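Side-chain contacts in peptidoglycan-binding domain 1 (Burkholderia, PDB 5NM7), which probably cleaves bacterial peptidoglycan as a modular phage endolysin, joining a peptidoglycan-binding domain to a lysozyme-like N-acetylmuramidase domain: residues 99-104 with 238-243; 176-181 with 197-202. All coordinates share one frame; numbering follows the deposited sequence.

Contact 1: 99-104 with 238-243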
# COMPACT_ATOMS: atom_id res chain seq x y z
N GLU A 99 -2.31 3.48 5.98
CA GLU A 99 -2.95 2.35 6.66
C GLU A 99 -4.09 1.73 5.90
O GLU A 99 -4.21 0.50 5.82
CB GLU A 99 -3.43 2.79 8.07
CG GLU A 99 -4.05 1.66 8.89
CD GLU A 99 -4.48 2.09 10.28
OE1 GLU A 99 -3.85 2.96 10.87
OE2 GLU A 99 -5.49 1.55 10.74
N VAL A 100 -4.96 2.56 5.34
CA VAL A 100 -6.17 2.07 4.74
C VAL A 100 -5.97 1.65 3.29
O VAL A 100 -6.55 0.63 2.85
CB VAL A 100 -7.27 3.13 4.85
CG1 VAL A 100 -8.51 2.67 4.12
CG2 VAL A 100 -7.55 3.41 6.33
N GLU A 101 -5.19 2.42 2.54
CA GLU A 101 -5.11 2.26 1.08
C GLU A 101 -3.96 1.40 0.62
O GLU A 101 -4.03 0.85 -0.47
CB GLU A 101 -5.01 3.59 0.39
CG GLU A 101 -6.20 4.48 0.64
CD GLU A 101 -7.46 4.04 -0.07
OE1 GLU A 101 -7.49 2.98 -0.72
OE2 GLU A 101 -8.48 4.80 -0.01
N SER A 102 -2.92 1.27 1.41
CA SER A 102 -1.82 0.42 1.01
C SER A 102 -2.23 -1.05 1.09
O SER A 102 -2.96 -1.45 1.97
CB SER A 102 -0.63 0.62 1.93
OG SER A 102 0.45 -0.21 1.50
N LYS A 103 -1.69 -1.86 0.18
CA LYS A 103 -1.76 -3.31 0.33
C LYS A 103 -0.94 -3.80 1.52
O LYS A 103 -1.12 -4.96 1.95
CB LYS A 103 -1.22 -4.00 -0.92
CG LYS A 103 -2.05 -3.76 -2.17
CD LYS A 103 -3.34 -4.58 -2.11
CE LYS A 103 -4.22 -4.41 -3.35
NZ LYS A 103 -4.97 -3.12 -3.34
N GLY A 104 -0.06 -2.97 2.04
CA GLY A 104 0.80 -3.32 3.17
C GLY A 104 2.14 -3.73 2.61
O GLY A 104 3.02 -2.87 2.37
N GLU A 238 -14.03 8.08 -2.94
CA GLU A 238 -14.76 7.92 -4.20
C GLU A 238 -13.84 8.14 -5.41
O GLU A 238 -13.89 7.37 -6.40
CB GLU A 238 -15.92 8.93 -4.26
CG GLU A 238 -16.70 8.85 -5.56
CD GLU A 238 -17.93 9.73 -5.57
OE1 GLU A 238 -17.93 10.82 -4.92
OE2 GLU A 238 -18.88 9.33 -6.28
N LEU A 239 -12.98 9.16 -5.32
CA LEU A 239 -12.07 9.49 -6.42
C LEU A 239 -10.98 8.43 -6.56
O LEU A 239 -10.59 8.10 -7.68
CB LEU A 239 -11.42 10.84 -6.22
CG LEU A 239 -12.41 12.03 -6.24
CD1 LEU A 239 -11.68 13.28 -5.79
CD2 LEU A 239 -13.02 12.16 -7.63
N TYR A 240 -10.47 7.96 -5.43
CA TYR A 240 -9.33 7.05 -5.41
C TYR A 240 -9.74 5.59 -5.59
O TYR A 240 -9.16 4.89 -6.43
CB TYR A 240 -8.54 7.24 -4.13
CG TYR A 240 -7.29 6.43 -4.12
CD1 TYR A 240 -7.23 5.20 -3.46
CD2 TYR A 240 -6.20 6.86 -4.81
CE1 TYR A 240 -6.07 4.44 -3.44
CE2 TYR A 240 -5.02 6.11 -4.80
CZ TYR A 240 -4.98 4.91 -4.12
OH TYR A 240 -3.84 4.15 -4.12
N ASN A 241 -10.71 5.14 -4.80
CA ASN A 241 -11.18 3.74 -4.82
C ASN A 241 -12.29 3.49 -5.85
O ASN A 241 -12.45 2.35 -6.27
CB ASN A 241 -11.64 3.28 -3.44
CG ASN A 241 -10.49 3.28 -2.45
OD1 ASN A 241 -9.64 2.36 -2.49
ND2 ASN A 241 -10.45 4.23 -1.59
N GLY A 242 -13.00 4.54 -6.24
CA GLY A 242 -14.05 4.43 -7.24
C GLY A 242 -15.43 4.36 -6.61
O GLY A 242 -15.59 4.49 -5.39
N LYS A 243 -16.42 4.12 -7.46
CA LYS A 243 -17.83 4.27 -7.08
C LYS A 243 -18.28 3.32 -5.95
O LYS A 243 -19.16 3.67 -5.19
CB LYS A 243 -18.72 4.10 -8.32
CG LYS A 243 -20.14 4.61 -8.18
CD LYS A 243 -20.24 6.14 -8.13
CE LYS A 243 -21.54 6.60 -7.46
NZ LYS A 243 -21.53 6.42 -5.98
O HOH W 1 -4.14 1.76 -3.08
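The direct hydrogen bond here joins Glu101, the last residue of helix 91-101, to Asn241 on helix 233-241. Asn241 ND2 donates to Glu101 OE2 at 2.6 Å, nearly straight at 162°, using the syn lone pair of that oxygen. Carboxylate and amide lie almost in one plane, 18° apart, and meet edge on, with OE2 in the amide plane of Asn241. A bend at chi2 (-72°) turns the Glu101 carboxylate toward the amide. The same flat meeting brings two acceptors close, Glu101 OE1 and Asn241 OD1 at 2.9 Å, which is a contact and not a bond.

Tyr240 adds van der Waals packing. Its ring presents an edge to the carboxylate, with CE1 3.4 Å from Glu101 OE1, while Leu254 of helix 250-265 also touches Glu101.

A water makes the third link: it donates to Glu101 O at 2.8 Å and is hydrogen-bonded to Tyr240 OH at 2.6 Å.

A buried glutamate at a helix end is consistent with the position of the acid glutamate in lysozyme-like enzymes, a likeness only. The straight N-H bond to OE2 steadies the carboxylate, the tyrosine ring edge packs beside OE1, and the water links the tyrosine hydroxyl to the backbone carbonyl of Glu101.

Contact 2: 176-181 with 197-202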
# COMPACT_ATOMS: atom_id res chain seq x y z
N THR A 176 -0.79 -2.79 -16.15
CA THR A 176 -0.60 -3.47 -14.88
C THR A 176 -0.54 -2.43 -13.76
O THR A 176 0.02 -1.36 -13.95
CB THR A 176 0.67 -4.32 -14.93
OG1 THR A 176 0.50 -5.27 -15.98
CG2 THR A 176 0.90 -5.06 -13.62
N SER A 177 -1.11 -2.77 -12.60
CA SER A 177 -0.92 -1.94 -11.39
C SER A 177 0.22 -2.42 -10.54
O SER A 177 0.39 -3.64 -10.35
CB SER A 177 -2.21 -1.90 -10.57
OG SER A 177 -2.72 -3.20 -10.33
N TRP A 178 0.96 -1.51 -9.93
CA TRP A 178 2.23 -1.83 -9.29
C TRP A 178 2.33 -1.37 -7.88
O TRP A 178 1.98 -0.24 -7.56
CB TRP A 178 3.36 -1.14 -10.07
CG TRP A 178 3.43 -1.65 -11.45
CD1 TRP A 178 2.73 -1.23 -12.54
CD2 TRP A 178 4.24 -2.73 -11.90
NE1 TRP A 178 3.02 -1.97 -13.62
CE2 TRP A 178 3.94 -2.92 -13.26
CE3 TRP A 178 5.16 -3.57 -11.27
CZ2 TRP A 178 4.56 -3.89 -14.03
CZ3 TRP A 178 5.76 -4.53 -12.03
CH2 TRP A 178 5.46 -4.70 -13.38
N GLY A 179 2.85 -2.26 -7.04
CA GLY A 179 3.29 -1.92 -5.70
C GLY A 179 2.15 -1.72 -4.71
O GLY A 179 1.01 -2.07 -4.97
N ALA A 180 2.55 -1.19 -3.55
CA ALA A 180 1.71 -1.13 -2.37
C ALA A 180 0.45 -0.32 -2.62
O ALA A 180 -0.60 -0.62 -2.04
CB ALA A 180 2.48 -0.52 -1.22
N PHE A 181 0.53 0.68 -3.53
CA PHE A 181 -0.65 1.50 -3.89
C PHE A 181 -1.28 1.19 -5.23
O PHE A 181 -2.19 1.86 -5.67
CB PHE A 181 -0.28 2.98 -3.76
CG PHE A 181 0.03 3.37 -2.38
CD1 PHE A 181 -0.99 3.74 -1.49
CD2 PHE A 181 1.30 3.27 -1.89
CE1 PHE A 181 -0.70 4.02 -0.18
CE2 PHE A 181 1.58 3.59 -0.58
CZ PHE A 181 0.57 3.94 0.29
N PHE A 197 9.30 1.57 -18.55
CA PHE A 197 10.31 0.67 -18.02
C PHE A 197 11.00 1.24 -16.81
O PHE A 197 11.25 0.52 -15.85
CB PHE A 197 11.31 0.27 -19.14
CG PHE A 197 10.63 -0.37 -20.30
CD1 PHE A 197 10.27 0.39 -21.41
CD2 PHE A 197 10.28 -1.70 -20.26
CE1 PHE A 197 9.59 -0.19 -22.47
CE2 PHE A 197 9.61 -2.29 -21.32
CZ PHE A 197 9.25 -1.52 -22.42
N ALA A 198 11.26 2.54 -16.82
CA ALA A 198 11.87 3.20 -15.67
C ALA A 198 10.90 3.24 -14.48
O ALA A 198 11.32 3.11 -13.33
CB ALA A 198 12.34 4.62 -16.01
N PHE A 199 9.63 3.44 -14.77
CA PHE A 199 8.59 3.39 -13.74
C PHE A 199 8.59 2.02 -13.04
O PHE A 199 8.66 1.93 -11.80
CB PHE A 199 7.22 3.69 -14.33
CG PHE A 199 6.10 3.48 -13.39
CD1 PHE A 199 5.80 4.44 -12.44
CD2 PHE A 199 5.35 2.31 -13.44
CE1 PHE A 199 4.75 4.24 -11.55
CE2 PHE A 199 4.29 2.13 -12.55
CZ PHE A 199 4.00 3.09 -11.61
N VAL A 200 8.55 0.98 -13.85
CA VAL A 200 8.55 -0.37 -13.32
C VAL A 200 9.83 -0.68 -12.55
O VAL A 200 9.77 -1.27 -11.47
CB VAL A 200 8.22 -1.40 -14.43
CG1 VAL A 200 8.43 -2.85 -13.95
CG2 VAL A 200 6.80 -1.22 -14.91
N ASP A 201 10.99 -0.28 -13.08
CA ASP A 201 12.24 -0.44 -12.36
C ASP A 201 12.18 0.21 -10.99
O ASP A 201 12.67 -0.35 -10.03
CB ASP A 201 13.43 0.14 -13.14
CG ASP A 201 13.80 -0.68 -14.38
OD1 ASP A 201 13.47 -1.87 -14.48
OD2 ASP A 201 14.48 -0.12 -15.26
N ALA A 202 11.57 1.40 -10.89
CA ALA A 202 11.44 2.06 -9.60
C ALA A 202 10.54 1.23 -8.67
O ALA A 202 10.83 1.08 -7.45
CB ALA A 202 10.88 3.45 -9.76
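Trp178 NE1 is hydrogen-bonded to the backbone O of Leu173, in helix 169-174, and this anchors the indole that helix 196-205 packs against. Trp178 lies on the middle strand of the small antiparallel sheet, and two successive residues of the helix, Phe199 and Val200, meet different parts of its side chain.

Val200 lies over one face of the indole with both methyls. CG2 sits above the six-membered ring, 3.9 Å from its centroid and 24° off the normal, a CH-pi contact; CG1 reaches the far rim, 3.5 Å from Trp178 CH2. CG1 stands anti to the backbone N of Val200 (chi1 171°), which spreads the two methyls along the benzo ring. From the other face Thr176 CG2 comes 3.5 Å above the indole plane, so aliphatic groups lie over both faces, each offset toward the rim.

Phe199 turns its edge toward the face of the five-membered ring of Trp178, an offset edge-to-face pair: ring planes are 88° apart, centroids 5.6 Å apart, and Phe199 CE2 comes 3.7 Å from Trp178 CD1. Tyr193 meets the Phe199 ring edge-to-face in turn.

Across this strand-helix interface the adhesion is thus dispersion and weak CH-pi attraction in a buried setting, with the indole's polar N-H satisfied by a backbone carbonyl.

How the contacts relate
Both contacts lie in the N-acetylmuramidase region, their centres about 17 Å apart, and the stretch of chain between 99-104 and 238-243 contains all of contact 2. They join through the turn after Trp178: Lys103 N probably hydrogen-bonds Ala180 O at 2.8 Å, and Ser102 OG packs 3.4 Å from Ala180 CB, which makes 99-104 and 176-181 the main junction. Tyr240 OH also comes 3.2 Å from Phe181 O, a packing contact. A bound glycine lies about 13 Å from the Tyr240 side chain, and one lies about 12 Å from that of Phe199, whereas a triethylene glycol, probably from crystallisation, lies about 4 Å from the Val200 side chain.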